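Side-chain contacts in putative phytoene/squalene synthase YisP (Bacillus subtilis subsp. subtilis, PDB 3WE9), which hydrolyses farnesyl diphosphate to farnesol and diphosphate, a reaction that supports biofilm formation: residues A[203-208]-A[246-251]; A[85-90]-A[99-104]; A[218-223]-A[236-241]. All coordinates share one frame; numbering follows the deposited sequence.

In the fold
All three contacts belong to the all-helical fold of the squalene/phytoene synthase family, whose relatives bind the prenyl diphosphate in a cavity among the helices; each joins one helix to another. Interactions 1 and 3 tie together the same pair, helices 199-221 and 228-250. Interaction 3 lies near the connection that joins them and interaction 1 near their far ends, with centres 19 Å apart and nearest atoms about 5 Å apart. Along the chain, interaction 3 is nested within interaction 1. Interaction 2 comes earlier in sequence and lies across the chain's centre from interaction 1, their centres 34 Å apart; its centre is 24 Å from that of interaction 3.

Interaction 1 of 3, residues A[203-208]-A[246-251]; sequences MTWEYI and EKIRAK
Glu206 and Arg249 form a bidentate salt bridge where the axes of the segments 203-208 and 246-250 pass 12.4 Å apart and run nearly antiparallel, at 169°. The guanidinium is gripped side-on: NH2 of Arg249 donates to OE1 of Glu206 at 2.9 Å, while NE of Arg249 donates to OE2 of Glu206, also at 2.9 Å. Each oxygen accepts through its syn lone pair, and the two flat groups are nearly coplanar, 15° apart, which favours both bonds at once. A weaker bond runs from Arg249 NE to OE1 of the same carboxylate. The bend of Glu206 at chi2 (-65°) and the extended run of Arg249 from CG to NE let the charged ends meet in the gap.

The remaining nitrogen of Arg249 is also used: NH1 binds OE1 of Glu246 at 2.7 Å, one turn back on its own helix, approaching from above that carboxylate's plane, and forms a salt bridge with Glu213. This gathering of acids round one arginine would probably stabilise its positive charge.

Trp205 is large enough to span the wide gap. Its ring stands almost perpendicular to the guanidinium and presents an edge, with CH2 over one guanidinium face and CZ3 3.8 Å from Arg249 NE. Beside it, the CG2 branch of Ile248 reaches Trp205 CZ2 at 3.4 Å, apolar against apolar. The buried indole NE1 is satisfied by the carbonyl of Leu165, while His253 gives Glu206 OE2 a second partner through its NE2 and meets the Trp205 ring edge-to-face.

Around this pair of helices, Ile248 rests on Ser166 and Phe260 in loops, and helix 179-185 packs against Met203 and Thr204 on helix 199-221.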
ATOM      1  N   MET A 203      -7.307 -15.290  15.669  1.00 12.88           N
ATOM      2  CA  MET A 203      -5.994 -15.932  15.657  1.00 13.78           C
ATOM      3  C   MET A 203      -5.454 -15.970  14.227  1.00 12.56           C
ATOM      4  O   MET A 203      -4.264 -15.760  13.998  1.00 12.42           O
ATOM      5  CB  MET A 203      -6.080 -17.354  16.215  1.00 15.32           C
ATOM      6  CG  MET A 203      -6.251 -17.384  17.722  1.00 20.12           C
ATOM      7  SD  MET A 203      -6.381 -19.060  18.340  1.00 31.17           S
ATOM      8  CE  MET A 203      -4.640 -19.475  18.549  1.00 27.97           C
ATOM      9  N   THR A 204      -6.343 -16.236  13.273  1.00 11.82           N
ATOM     10  CA  THR A 204      -5.982 -16.279  11.862  1.00 13.69           C
ATOM     11  C   THR A 204      -5.538 -14.882  11.427  1.00 13.75           C
ATOM     12  O   THR A 204      -4.489 -14.707  10.805  1.00 12.44           O
ATOM     13  CB  THR A 204      -7.190 -16.711  10.998  1.00 13.73           C
ATOM     14  OG1 THR A 204      -7.560 -18.055  11.340  1.00 14.72           O
ATOM     15  CG2 THR A 204      -6.845 -16.631   9.498  1.00 14.87           C
ATOM     16  N   TRP A 205      -6.342 -13.887  11.782  1.00 12.25           N
ATOM     17  CA  TRP A 205      -6.058 -12.501  11.435  1.00 13.13           C
ATOM     18  C   TRP A 205      -4.742 -12.029  12.054  1.00 13.07           C
ATOM     19  O   TRP A 205      -3.925 -11.415  11.378  1.00 11.17           O
ATOM     20  CB  TRP A 205      -7.207 -11.607  11.915  1.00 11.90           C
ATOM     21  CG  TRP A 205      -7.153 -10.203  11.419  1.00 13.51           C
ATOM     22  CD1 TRP A 205      -7.783  -9.696  10.316  1.00 13.60           C
ATOM     23  CD2 TRP A 205      -6.465  -9.101  12.031  1.00 13.56           C
ATOM     24  NE1 TRP A 205      -7.537  -8.346  10.206  1.00 14.31           N
ATOM     25  CE2 TRP A 205      -6.730  -7.956  11.241  1.00 13.98           C
ATOM     26  CE3 TRP A 205      -5.652  -8.973  13.163  1.00 13.05           C
ATOM     27  CZ2 TRP A 205      -6.212  -6.690  11.558  1.00 13.79           C
ATOM     28  CZ3 TRP A 205      -5.135  -7.707  13.481  1.00 17.68           C
ATOM     29  CH2 TRP A 205      -5.419  -6.587  12.676  1.00 15.82           C
ATOM     30  N   GLU A 206      -4.545 -12.311  13.339  1.00 12.13           N
ATOM     31  CA  GLU A 206      -3.327 -11.894  14.028  1.00 13.85           C
ATOM     32  C   GLU A 206      -2.080 -12.599  13.484  1.00 13.35           C
ATOM     33  O   GLU A 206      -0.990 -12.030  13.468  1.00 13.90           O
ATOM     34  CB  GLU A 206      -3.460 -12.135  15.537  1.00 15.84           C
ATOM     35  CG  GLU A 206      -4.464 -11.206  16.249  1.00 18.26           C
ATOM     36  CD  GLU A 206      -4.049  -9.734  16.225  1.00 19.48           C
ATOM     37  OE1 GLU A 206      -2.888  -9.443  15.872  1.00 19.21           O
ATOM     38  OE2 GLU A 206      -4.883  -8.862  16.568  1.00 19.43           O
ATOM     39  N   TYR A 207      -2.246 -13.833  13.027  1.00 14.28           N
ATOM     40  CA  TYR A 207      -1.117 -14.582  12.480  1.00 13.69           C
ATOM     41  C   TYR A 207      -0.598 -13.869  11.230  1.00 12.98           C
ATOM     42  O   TYR A 207       0.612 -13.772  11.020  1.00 12.72           O
ATOM     43  CB  TYR A 207      -1.540 -16.013  12.135  1.00 12.46           C
ATOM     44  CG  TYR A 207      -0.381 -16.954  11.870  1.00 13.49           C
ATOM     45  CD1 TYR A 207       0.375 -17.473  12.923  1.00 13.62           C
ATOM     46  CD2 TYR A 207      -0.049 -17.334  10.571  1.00 15.97           C
ATOM     47  CE1 TYR A 207       1.435 -18.354  12.688  1.00 17.96           C
ATOM     48  CE2 TYR A 207       1.009 -18.212  10.321  1.00 16.43           C
ATOM     49  CZ  TYR A 207       1.743 -18.720  11.385  1.00 17.92           C
ATOM     50  OH  TYR A 207       2.770 -19.605  11.147  1.00 20.58           O
ATOM     51  N   ILE A 208      -1.522 -13.371  10.408  1.00 12.62           N
ATOM     52  CA  ILE A 208      -1.167 -12.650   9.188  1.00 12.29           C
ATOM     53  C   ILE A 208      -0.683 -11.238   9.546  1.00 13.09           C
ATOM     54  O   ILE A 208       0.261 -10.724   8.943  1.00 12.00           O
ATOM     55  CB  ILE A 208      -2.387 -12.561   8.223  1.00 13.18           C
ATOM     56  CG1 ILE A 208      -2.859 -13.975   7.863  1.00 14.39           C
ATOM     57  CG2 ILE A 208      -2.019 -11.787   6.950  1.00 10.54           C
ATOM     58  CD1 ILE A 208      -4.180 -14.015   7.109  1.00 15.78           C
ATOM     59  N   GLU A 246      -3.998  -1.282  14.729  1.00 19.00           N
ATOM     60  CA  GLU A 246      -4.428  -1.083  16.110  1.00 21.58           C
ATOM     61  C   GLU A 246      -5.919  -0.735  16.176  1.00 19.79           C
ATOM     62  O   GLU A 246      -6.633  -1.206  17.066  1.00 20.12           O
ATOM     63  CB  GLU A 246      -3.587   0.013  16.771  1.00 23.99           C
ATOM     64  CG  GLU A 246      -2.109  -0.340  16.885  1.00 30.95           C
ATOM     65  CD  GLU A 246      -1.832  -1.480  17.866  1.00 37.51           C
ATOM     66  OE1 GLU A 246      -2.387  -2.591  17.693  1.00 37.31           O
ATOM     67  OE2 GLU A 246      -1.049  -1.262  18.820  1.00 41.55           O
ATOM     68  N   LYS A 247      -6.395   0.068  15.227  1.00 19.66           N
ATOM     69  CA  LYS A 247      -7.805   0.454  15.200  1.00 20.44           C
ATOM     70  C   LYS A 247      -8.683  -0.770  14.974  1.00 20.49           C
ATOM     71  O   LYS A 247      -9.728  -0.938  15.611  1.00 18.45           O
ATOM     72  CB  LYS A 247      -8.071   1.482  14.092  1.00 19.97           C
ATOM     73  CG  LYS A 247      -9.519   1.986  14.068  1.00 21.43           C
ATOM     74  CD  LYS A 247      -9.749   3.089  13.041  1.00 23.54           C
ATOM     75  CE  LYS A 247     -11.192   3.595  13.107  1.00 25.79           C
ATOM     76  NZ  LYS A 247     -11.459   4.710  12.158  1.00 24.96           N
ATOM     77  N   ILE A 248      -8.258  -1.625  14.051  1.00 18.79           N
ATOM     78  CA  ILE A 248      -9.002  -2.839  13.746  1.00 17.58           C
ATOM     79  C   ILE A 248      -9.121  -3.683  15.016  1.00 18.09           C
ATOM     80  O   ILE A 248     -10.191  -4.209  15.326  1.00 18.06           O
ATOM     81  CB  ILE A 248      -8.292  -3.647  12.625  1.00 17.46           C
ATOM     82  CG1 ILE A 248      -8.297  -2.823  11.327  1.00 15.92           C
ATOM     83  CG2 ILE A 248      -8.992  -4.992  12.421  1.00 15.23           C
ATOM     84  CD1 ILE A 248      -7.503  -3.435  10.176  1.00 15.48           C
ATOM     85  N   ARG A 249      -8.023  -3.801  15.755  1.00 17.51           N
ATOM     86  CA  ARG A 249      -8.034  -4.572  16.992  1.00 20.08           C
ATOM     87  C   ARG A 249      -8.986  -3.923  17.995  1.00 21.25           C
ATOM     88  O   ARG A 249      -9.729  -4.611  18.694  1.00 21.38           O
ATOM     89  CB  ARG A 249      -6.626  -4.649  17.584  1.00 21.61           C
ATOM     90  CG  ARG A 249      -5.687  -5.537  16.788  1.00 22.01           C
ATOM     91  CD  ARG A 249      -4.259  -5.481  17.315  1.00 23.64           C
ATOM     92  NE  ARG A 249      -3.389  -6.381  16.565  1.00 20.17           N
ATOM     93  CZ  ARG A 249      -2.230  -6.025  16.024  1.00 22.98           C
ATOM     94  NH1 ARG A 249      -1.786  -4.778  16.150  1.00 21.85           N
ATOM     95  NH2 ARG A 249      -1.521  -6.914  15.347  1.00 22.35           N
ATOM     96  N   ALA A 250      -8.955  -2.594  18.046  1.00 21.94           N
ATOM     97  CA  ALA A 250      -9.802  -1.818  18.947  1.00 25.38           C
ATOM     98  C   ALA A 250     -11.275  -1.971  18.595  1.00 25.35           C
ATOM     99  O   ALA A 250     -12.152  -1.849  19.453  1.00 24.89           O
ATOM    100  CB  ALA A 250      -9.405  -0.338  18.890  1.00 26.02           C
ATOM    101  N   LYS A 251     -11.548  -2.236  17.325  1.00 23.88           N
ATOM    102  CA  LYS A 251     -12.920  -2.396  16.884  1.00 25.20           C
ATOM    103  C   LYS A 251     -13.305  -3.857  16.709  1.00 22.65           C
ATOM    104  O   LYS A 251     -14.121  -4.201  15.855  1.00 22.47           O
ATOM    105  CB  LYS A 251     -13.152  -1.628  15.591  1.00 27.97           C
ATOM    106  CG  LYS A 251     -12.861  -0.137  15.698  1.00 33.25           C
ATOM    107  CD  LYS A 251     -13.781   0.542  16.691  1.00 36.38           C
ATOM    108  CE  LYS A 251     -13.509   2.037  16.755  1.00 39.48           C
ATOM    109  NZ  LYS A 251     -14.401   2.700  17.747  1.00 41.70           N
TER

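Interaction 2 of 3, residues A[85-90]-A[99-104]; sequences KAFDHA and EPFREF
The ring of Phe87 points its edge at one face of Phe101, an offset T-shaped (edge-to-face) pair between helices 84-94 and 98-107, successive helices of the all-helical synthase fold joined by a short connection. The ring planes stand at 88°, and the centroids are 5.0 Å apart. The Phe87 edge lies off the middle of the Phe101 face, toward its rim, and in turn Phe101 CE1 lies near the plane of the Phe87 ring.

With CA atoms of Phe87 and Phe101 11.5 Å apart, the backbones are distant, and two long flat side chains coming from opposite directions are well suited to bridge them. Phe87 CG lies opposite the backbone N (chi1 -175°), extending its ring toward the other helix. Such a pairing sets C-H edges of one ring against the pi cloud of the other and needs no polar partner.

Phe50 of helix 38-54 adds a third ring to the group, meeting Phe87 with inclined planes and Phe101 edge-to-face; Met135 of helix 118-140 also touches Phe101. The closest meeting across the two segments is at the outer end of the Phe87 ring, where CZ lies 3.3 Å from Phe101 CE1.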
ATOM      1  N   LYS A  85       0.552  11.380 -19.694  1.00 44.73           N
ATOM      2  CA  LYS A  85       1.439  12.522 -19.886  1.00 42.81           C
ATOM      3  C   LYS A  85       2.243  12.771 -18.612  1.00 39.67           C
ATOM      4  O   LYS A  85       3.459  12.943 -18.659  1.00 37.89           O
ATOM      5  CB  LYS A  85       0.624  13.771 -20.237  1.00 44.12           C
ATOM      6  CG  LYS A  85      -0.367  13.562 -21.368  1.00 46.58           C
ATOM      7  CD  LYS A  85      -1.248  14.784 -21.575  1.00 47.98           C
ATOM      8  CE  LYS A  85      -2.456  14.444 -22.438  1.00 49.00           C
ATOM      9  NZ  LYS A  85      -3.355  15.612 -22.653  1.00 49.04           N
ATOM     10  N   ALA A  86       1.552  12.787 -17.476  1.00 36.90           N
ATOM     11  CA  ALA A  86       2.196  13.011 -16.189  1.00 34.91           C
ATOM     12  C   ALA A  86       3.063  11.816 -15.816  1.00 34.20           C
ATOM     13  O   ALA A  86       4.124  11.971 -15.212  1.00 33.54           O
ATOM     14  CB  ALA A  86       1.146  13.249 -15.114  1.00 33.67           C
ATOM     15  N   PHE A  87       2.610  10.622 -16.184  1.00 32.97           N
ATOM     16  CA  PHE A  87       3.362   9.413 -15.878  1.00 33.02           C
ATOM     17  C   PHE A  87       4.675   9.352 -16.654  1.00 31.60           C
ATOM     18  O   PHE A  87       5.705   8.958 -16.103  1.00 28.26           O
ATOM     19  CB  PHE A  87       2.519   8.169 -16.171  1.00 35.19           C
ATOM     20  CG  PHE A  87       3.180   6.892 -15.760  1.00 36.98           C
ATOM     21  CD1 PHE A  87       4.008   6.206 -16.644  1.00 36.57           C
ATOM     22  CD2 PHE A  87       3.008   6.392 -14.471  1.00 37.68           C
ATOM     23  CE1 PHE A  87       4.654   5.041 -16.253  1.00 36.96           C
ATOM     24  CE2 PHE A  87       3.651   5.227 -14.069  1.00 37.50           C
ATOM     25  CZ  PHE A  87       4.477   4.549 -14.965  1.00 37.31           C
ATOM     26  N   ASP A  88       4.641   9.733 -17.928  1.00 30.15           N
ATOM     27  CA  ASP A  88       5.858   9.727 -18.731  1.00 28.85           C
ATOM     28  C   ASP A  88       6.821  10.770 -18.183  1.00 24.93           C
ATOM     29  O   ASP A  88       8.031  10.563 -18.166  1.00 25.06           O
ATOM     30  CB  ASP A  88       5.567  10.045 -20.197  1.00 32.20           C
ATOM     31  CG  ASP A  88       6.842  10.208 -21.016  1.00 34.21           C
ATOM     32  OD1 ASP A  88       7.620   9.233 -21.120  1.00 36.66           O
ATOM     33  OD2 ASP A  88       7.073  11.315 -21.550  1.00 36.07           O
ATOM     34  N   HIS A  89       6.278  11.901 -17.741  1.00 23.42           N
ATOM     35  CA  HIS A  89       7.111  12.957 -17.188  1.00 21.38           C
ATOM     36  C   HIS A  89       7.840  12.436 -15.952  1.00 21.31           C
ATOM     37  O   HIS A  89       9.052  12.611 -15.811  1.00 19.61           O
ATOM     38  CB  HIS A  89       6.270  14.173 -16.797  1.00 19.56           C
ATOM     39  CG  HIS A  89       7.065  15.257 -16.137  1.00 20.32           C
ATOM     40  ND1 HIS A  89       7.787  16.193 -16.847  1.00 22.58           N
ATOM     41  CD2 HIS A  89       7.291  15.522 -14.829  1.00 20.15           C
ATOM     42  CE1 HIS A  89       8.422  16.987 -16.006  1.00 20.26           C
ATOM     43  NE2 HIS A  89       8.139  16.602 -14.774  1.00 24.47           N
ATOM     44  N   ALA A  90       7.087  11.807 -15.051  1.00 22.25           N
ATOM     45  CA  ALA A  90       7.657  11.260 -13.821  1.00 21.24           C
ATOM     46  C   ALA A  90       8.715  10.214 -14.155  1.00 21.32           C
ATOM     47  O   ALA A  90       9.786  10.164 -13.547  1.00 20.24           O
ATOM     48  CB  ALA A  90       6.560  10.633 -12.975  1.00 23.98           C
ATOM     49  N   GLU A  99      10.172  -2.739 -15.023  1.00 34.43           N
ATOM     50  CA  GLU A  99       9.850  -4.045 -14.436  1.00 35.95           C
ATOM     51  C   GLU A  99       8.728  -4.065 -13.385  1.00 34.91           C
ATOM     52  O   GLU A  99       7.720  -4.753 -13.562  1.00 34.52           O
ATOM     53  CB  GLU A  99      11.112  -4.683 -13.842  1.00 39.41           C
ATOM     54  CG  GLU A  99      12.150  -5.153 -14.866  1.00 44.86           C
ATOM     55  CD  GLU A  99      12.682  -4.029 -15.742  1.00 48.27           C
ATOM     56  OE1 GLU A  99      13.043  -2.962 -15.196  1.00 49.29           O
ATOM     57  OE2 GLU A  99      12.750  -4.218 -16.977  1.00 49.98           O
ATOM     58  N   PRO A 100       8.884  -3.319 -12.278  1.00 32.79           N
ATOM     59  CA  PRO A 100       7.824  -3.324 -11.258  1.00 31.97           C
ATOM     60  C   PRO A 100       6.438  -2.945 -11.785  1.00 31.57           C
ATOM     61  O   PRO A 100       5.422  -3.447 -11.298  1.00 29.27           O
ATOM     62  CB  PRO A 100       8.348  -2.344 -10.206  1.00 32.10           C
ATOM     63  CG  PRO A 100       9.233  -1.419 -11.000  1.00 31.50           C
ATOM     64  CD  PRO A 100       9.956  -2.376 -11.917  1.00 32.32           C
ATOM     65  N   PHE A 101       6.396  -2.063 -12.778  1.00 31.06           N
ATOM     66  CA  PHE A 101       5.125  -1.649 -13.357  1.00 31.31           C
ATOM     67  C   PHE A 101       4.502  -2.822 -14.112  1.00 33.29           C
ATOM     68  O   PHE A 101       3.285  -3.030 -14.061  1.00 31.94           O
ATOM     69  CB  PHE A 101       5.335  -0.454 -14.291  1.00 31.58           C
ATOM     70  CG  PHE A 101       5.722   0.807 -13.574  1.00 30.81           C
ATOM     71  CD1 PHE A 101       4.756   1.601 -12.957  1.00 30.80           C
ATOM     72  CD2 PHE A 101       7.056   1.177 -13.476  1.00 29.59           C
ATOM     73  CE1 PHE A 101       5.119   2.751 -12.247  1.00 29.69           C
ATOM     74  CE2 PHE A 101       7.432   2.320 -12.770  1.00 29.78           C
ATOM     75  CZ  PHE A 101       6.463   3.110 -12.155  1.00 29.53           C
ATOM     76  N   ARG A 102       5.342  -3.588 -14.804  1.00 33.47           N
ATOM     77  CA  ARG A 102       4.866  -4.750 -15.547  1.00 36.69           C
ATOM     78  C   ARG A 102       4.364  -5.767 -14.529  1.00 36.72           C
ATOM     79  O   ARG A 102       3.250  -6.278 -14.638  1.00 38.05           O
ATOM     80  CB  ARG A 102       6.004  -5.367 -16.365  1.00 37.55           C
ATOM     81  CG  ARG A 102       6.660  -4.411 -17.347  1.00 41.46           C
ATOM     82  CD  ARG A 102       7.864  -5.065 -18.011  1.00 44.19           C
ATOM     83  NE  ARG A 102       8.601  -4.139 -18.866  1.00 46.76           N
ATOM     84  CZ  ARG A 102       8.080  -3.519 -19.919  1.00 48.00           C
ATOM     85  NH1 ARG A 102       6.812  -3.721 -20.255  1.00 47.69           N
ATOM     86  NH2 ARG A 102       8.830  -2.697 -20.643  1.00 49.21           N
ATOM     87  N   GLU A 103       5.206  -6.045 -13.538  1.00 37.28           N
ATOM     88  CA  GLU A 103       4.879  -6.986 -12.473  1.00 38.58           C
ATOM     89  C   GLU A 103       3.494  -6.709 -11.906  1.00 37.30           C
ATOM     90  O   GLU A 103       2.664  -7.611 -11.796  1.00 37.42           O
ATOM     91  CB  GLU A 103       5.919  -6.886 -11.357  1.00 41.51           C
ATOM     92  CG  GLU A 103       7.049  -7.892 -11.451  1.00 46.95           C
ATOM     93  CD  GLU A 103       6.700  -9.210 -10.786  1.00 50.48           C
ATOM     94  OE1 GLU A 103       5.769  -9.899 -11.263  1.00 50.64           O
ATOM     95  OE2 GLU A 103       7.354  -9.552  -9.776  1.00 53.66           O
ATOM     96  N   PHE A 104       3.252  -5.450 -11.553  1.00 35.14           N
ATOM     97  CA  PHE A 104       1.977  -5.040 -10.983  1.00 33.85           C
ATOM     98  C   PHE A 104       0.816  -5.357 -11.923  1.00 34.39           C
ATOM     99  O   PHE A 104      -0.194  -5.917 -11.501  1.00 33.59           O
ATOM    100  CB  PHE A 104       2.015  -3.541 -10.666  1.00 31.85           C
ATOM    101  CG  PHE A 104       0.851  -3.063  -9.845  1.00 31.52           C
ATOM    102  CD1 PHE A 104      -0.362  -2.746 -10.446  1.00 31.28           C
ATOM    103  CD2 PHE A 104       0.968  -2.940  -8.463  1.00 30.43           C
ATOM    104  CE1 PHE A 104      -1.446  -2.310  -9.683  1.00 31.95           C
ATOM    105  CE2 PHE A 104      -0.110  -2.505  -7.689  1.00 31.21           C
ATOM    106  CZ  PHE A 104      -1.317  -2.190  -8.299  1.00 30.98           C
TER

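Interaction 3 of 3, residues A[218-223]-A[236-241]; sequences ECQDAL and AALHLH
The backbones come nearest at Gln220 and Leu238, whose CA atoms are 7.2 Å apart, close to where helices 199-221 and 228-250 are joined by a short connection as a helical hairpin.

Leu238 supplies the main apolar side chain, and its forked end suits a place between two neighbouring side chains. Its two methyls divide the work. CD2 meets Cys219 CB at 4.0 Å, a loose apolar touch to a small side chain that leaves room for the branched leucine. CD1 goes to Gln220, lying 3.7 Å from its CA, so that the methyl packs against the backbone of the helix as well as the side chain.

Gln220 suits a partly exposed site where apolar and polar neighbours meet. Its CG leaves opposite the backbone N, but the chain then bends at chi2 (70°), folding over so that the amide carbonyl, OE1 foremost, lies against the CD1 methyl of Leu238. That oxygen is not left to the methyl alone: it is hydrogen-bonded to Arg242 NH1, on the same helix as Leu238, giving the hairpin a polar tie next to the apolar one.

Leu155 of helix 145-165 also packs on Leu238, and Val234 touches Cys219, extending the apolar contact beyond the two segments. At its tightest, the contact brings Gln220 OE1 to 3.4 Å from Leu238 CD1.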
ATOM      1  N   GLU A 218      10.869  -3.780   9.635  1.00 26.83           N
ATOM      2  CA  GLU A 218      12.017  -3.889   8.742  1.00 28.36           C
ATOM      3  C   GLU A 218      12.306  -2.540   8.086  1.00 27.88           C
ATOM      4  O   GLU A 218      13.458  -2.127   7.955  1.00 26.22           O
ATOM      5  CB  GLU A 218      11.701  -4.934   7.679  1.00 30.54           C
ATOM      6  CG  GLU A 218      12.858  -5.433   6.868  1.00 33.86           C
ATOM      7  CD  GLU A 218      12.507  -6.738   6.186  1.00 33.99           C
ATOM      8  OE1 GLU A 218      12.409  -6.764   4.943  1.00 33.75           O
ATOM      9  OE2 GLU A 218      12.309  -7.739   6.911  1.00 36.57           O
ATOM     10  N   CYS A 219      11.248  -1.855   7.668  1.00 27.60           N
ATOM     11  CA  CYS A 219      11.403  -0.551   7.037  1.00 26.66           C
ATOM     12  C   CYS A 219      11.729   0.476   8.113  1.00 25.52           C
ATOM     13  O   CYS A 219      12.450   1.441   7.872  1.00 23.63           O
ATOM     14  CB  CYS A 219      10.118  -0.149   6.310  1.00 25.93           C
ATOM     15  SG  CYS A 219      10.215   1.466   5.504  1.00 25.72           S
ATOM     16  N   GLN A 220      11.180   0.258   9.302  1.00 25.68           N
ATOM     17  CA  GLN A 220      11.410   1.147  10.436  1.00 27.35           C
ATOM     18  C   GLN A 220      12.900   1.179  10.761  1.00 27.58           C
ATOM     19  O   GLN A 220      13.464   2.242  11.028  1.00 27.24           O
ATOM     20  CB  GLN A 220      10.622   0.656  11.656  1.00 28.50           C
ATOM     21  CG  GLN A 220      10.803   1.494  12.916  1.00 30.49           C
ATOM     22  CD  GLN A 220      10.144   2.861  12.820  1.00 33.41           C
ATOM     23  OE1 GLN A 220       8.972   2.974  12.456  1.00 33.94           O
ATOM     24  NE2 GLN A 220      10.895   3.909  13.159  1.00 35.51           N
ATOM     25  N   ASP A 221      13.538   0.011  10.725  1.00 27.55           N
ATOM     26  CA  ASP A 221      14.967  -0.079  11.019  1.00 29.69           C
ATOM     27  C   ASP A 221      15.819   0.681   9.997  1.00 30.06           C
ATOM     28  O   ASP A 221      16.904   1.163  10.324  1.00 28.33           O
ATOM     29  CB  ASP A 221      15.438  -1.539  11.051  1.00 30.62           C
ATOM     30  CG  ASP A 221      14.799  -2.346  12.165  1.00 33.49           C
ATOM     31  OD1 ASP A 221      14.500  -1.779  13.239  1.00 32.94           O
ATOM     32  OD2 ASP A 221      14.614  -3.566  11.963  1.00 34.98           O
ATOM     33  N   ALA A 222      15.332   0.781   8.762  1.00 28.38           N
ATOM     34  CA  ALA A 222      16.071   1.471   7.707  1.00 28.09           C
ATOM     35  C   ALA A 222      15.645   2.927   7.530  1.00 27.47           C
ATOM     36  O   ALA A 222      16.140   3.621   6.643  1.00 27.60           O
ATOM     37  CB  ALA A 222      15.911   0.719   6.391  1.00 27.06           C
ATOM     38  N   LEU A 223      14.735   3.386   8.385  1.00 27.03           N
ATOM     39  CA  LEU A 223      14.226   4.751   8.319  1.00 28.71           C
ATOM     40  C   LEU A 223      15.303   5.846   8.324  1.00 30.47           C
ATOM     41  O   LEU A 223      15.217   6.806   7.554  1.00 28.96           O
ATOM     42  CB  LEU A 223      13.238   4.991   9.465  1.00 30.70           C
ATOM     43  CG  LEU A 223      12.564   6.364   9.524  1.00 32.28           C
ATOM     44  CD1 LEU A 223      11.820   6.633   8.221  1.00 33.32           C
ATOM     45  CD2 LEU A 223      11.613   6.423  10.715  1.00 34.41           C
ATOM     46  N   ALA A 236       5.595   8.608   8.228  1.00 21.20           N
ATOM     47  CA  ALA A 236       4.146   8.781   8.249  1.00 20.59           C
ATOM     48  C   ALA A 236       3.457   7.491   7.797  1.00 19.45           C
ATOM     49  O   ALA A 236       2.521   7.013   8.443  1.00 21.13           O
ATOM     50  CB  ALA A 236       3.744   9.934   7.337  1.00 18.30           C
ATOM     51  N   ALA A 237       3.929   6.929   6.690  1.00 18.67           N
ATOM     52  CA  ALA A 237       3.352   5.694   6.156  1.00 18.36           C
ATOM     53  C   ALA A 237       3.414   4.580   7.200  1.00 17.17           C
ATOM     54  O   ALA A 237       2.452   3.838   7.391  1.00 16.08           O
ATOM     55  CB  ALA A 237       4.100   5.271   4.889  1.00 16.26           C
ATOM     56  N   LEU A 238       4.560   4.465   7.866  1.00 17.66           N
ATOM     57  CA  LEU A 238       4.750   3.458   8.898  1.00 20.08           C
ATOM     58  C   LEU A 238       3.764   3.650  10.050  1.00 21.07           C
ATOM     59  O   LEU A 238       3.057   2.718  10.435  1.00 20.07           O
ATOM     60  CB  LEU A 238       6.185   3.521   9.431  1.00 21.48           C
ATOM     61  CG  LEU A 238       7.261   2.980   8.485  1.00 24.30           C
ATOM     62  CD1 LEU A 238       8.648   3.266   9.057  1.00 27.07           C
ATOM     63  CD2 LEU A 238       7.056   1.484   8.297  1.00 24.39           C
ATOM     64  N   HIS A 239       3.721   4.862  10.594  1.00 21.71           N
ATOM     65  CA  HIS A 239       2.824   5.173  11.710  1.00 23.06           C
ATOM     66  C   HIS A 239       1.352   4.975  11.373  1.00 20.62           C
ATOM     67  O   HIS A 239       0.590   4.436  12.177  1.00 20.68           O
ATOM     68  CB  HIS A 239       3.034   6.621  12.166  1.00 27.24           C
ATOM     69  CG  HIS A 239       4.208   6.807  13.075  1.00 31.37           C
ATOM     70  ND1 HIS A 239       5.469   6.342  12.770  1.00 34.86           N
ATOM     71  CD2 HIS A 239       4.311   7.406  14.285  1.00 33.03           C
ATOM     72  CE1 HIS A 239       6.298   6.644  13.754  1.00 35.46           C
ATOM     73  NE2 HIS A 239       5.621   7.291  14.686  1.00 35.06           N
ATOM     74  N   LEU A 240       0.954   5.417  10.186  1.00 19.03           N
ATOM     75  CA  LEU A 240      -0.433   5.312   9.752  1.00 18.94           C
ATOM     76  C   LEU A 240      -0.929   3.878   9.619  1.00 18.68           C
ATOM     77  O   LEU A 240      -2.035   3.558  10.051  1.00 17.84           O
ATOM     78  CB  LEU A 240      -0.628   6.041   8.418  1.00 20.38           C
ATOM     79  CG  LEU A 240      -0.505   7.570   8.475  1.00 24.16           C
ATOM     80  CD1 LEU A 240      -0.518   8.151   7.064  1.00 23.04           C
ATOM     81  CD2 LEU A 240      -1.651   8.139   9.305  1.00 20.80           C
ATOM     82  N   HIS A 241      -0.111   3.016   9.024  1.00 16.53           N
ATOM     83  CA  HIS A 241      -0.518   1.631   8.827  1.00 17.83           C
ATOM     84  C   HIS A 241      -0.447   0.799  10.093  1.00 18.22           C
ATOM     85  O   HIS A 241      -1.202  -0.157  10.248  1.00 16.81           O
ATOM     86  CB  HIS A 241       0.274   1.041   7.661  1.00 16.41           C
ATOM     87  CG  HIS A 241      -0.069   1.689   6.359  1.00 14.49           C
ATOM     88  ND1 HIS A 241      -1.228   1.397   5.672  1.00 17.20           N
ATOM     89  CD2 HIS A 241       0.503   2.726   5.701  1.00 12.24           C
ATOM     90  CE1 HIS A 241      -1.359   2.224   4.651  1.00 13.78           C
ATOM     91  NE2 HIS A 241      -0.323   3.043   4.648  1.00 17.97           N
TER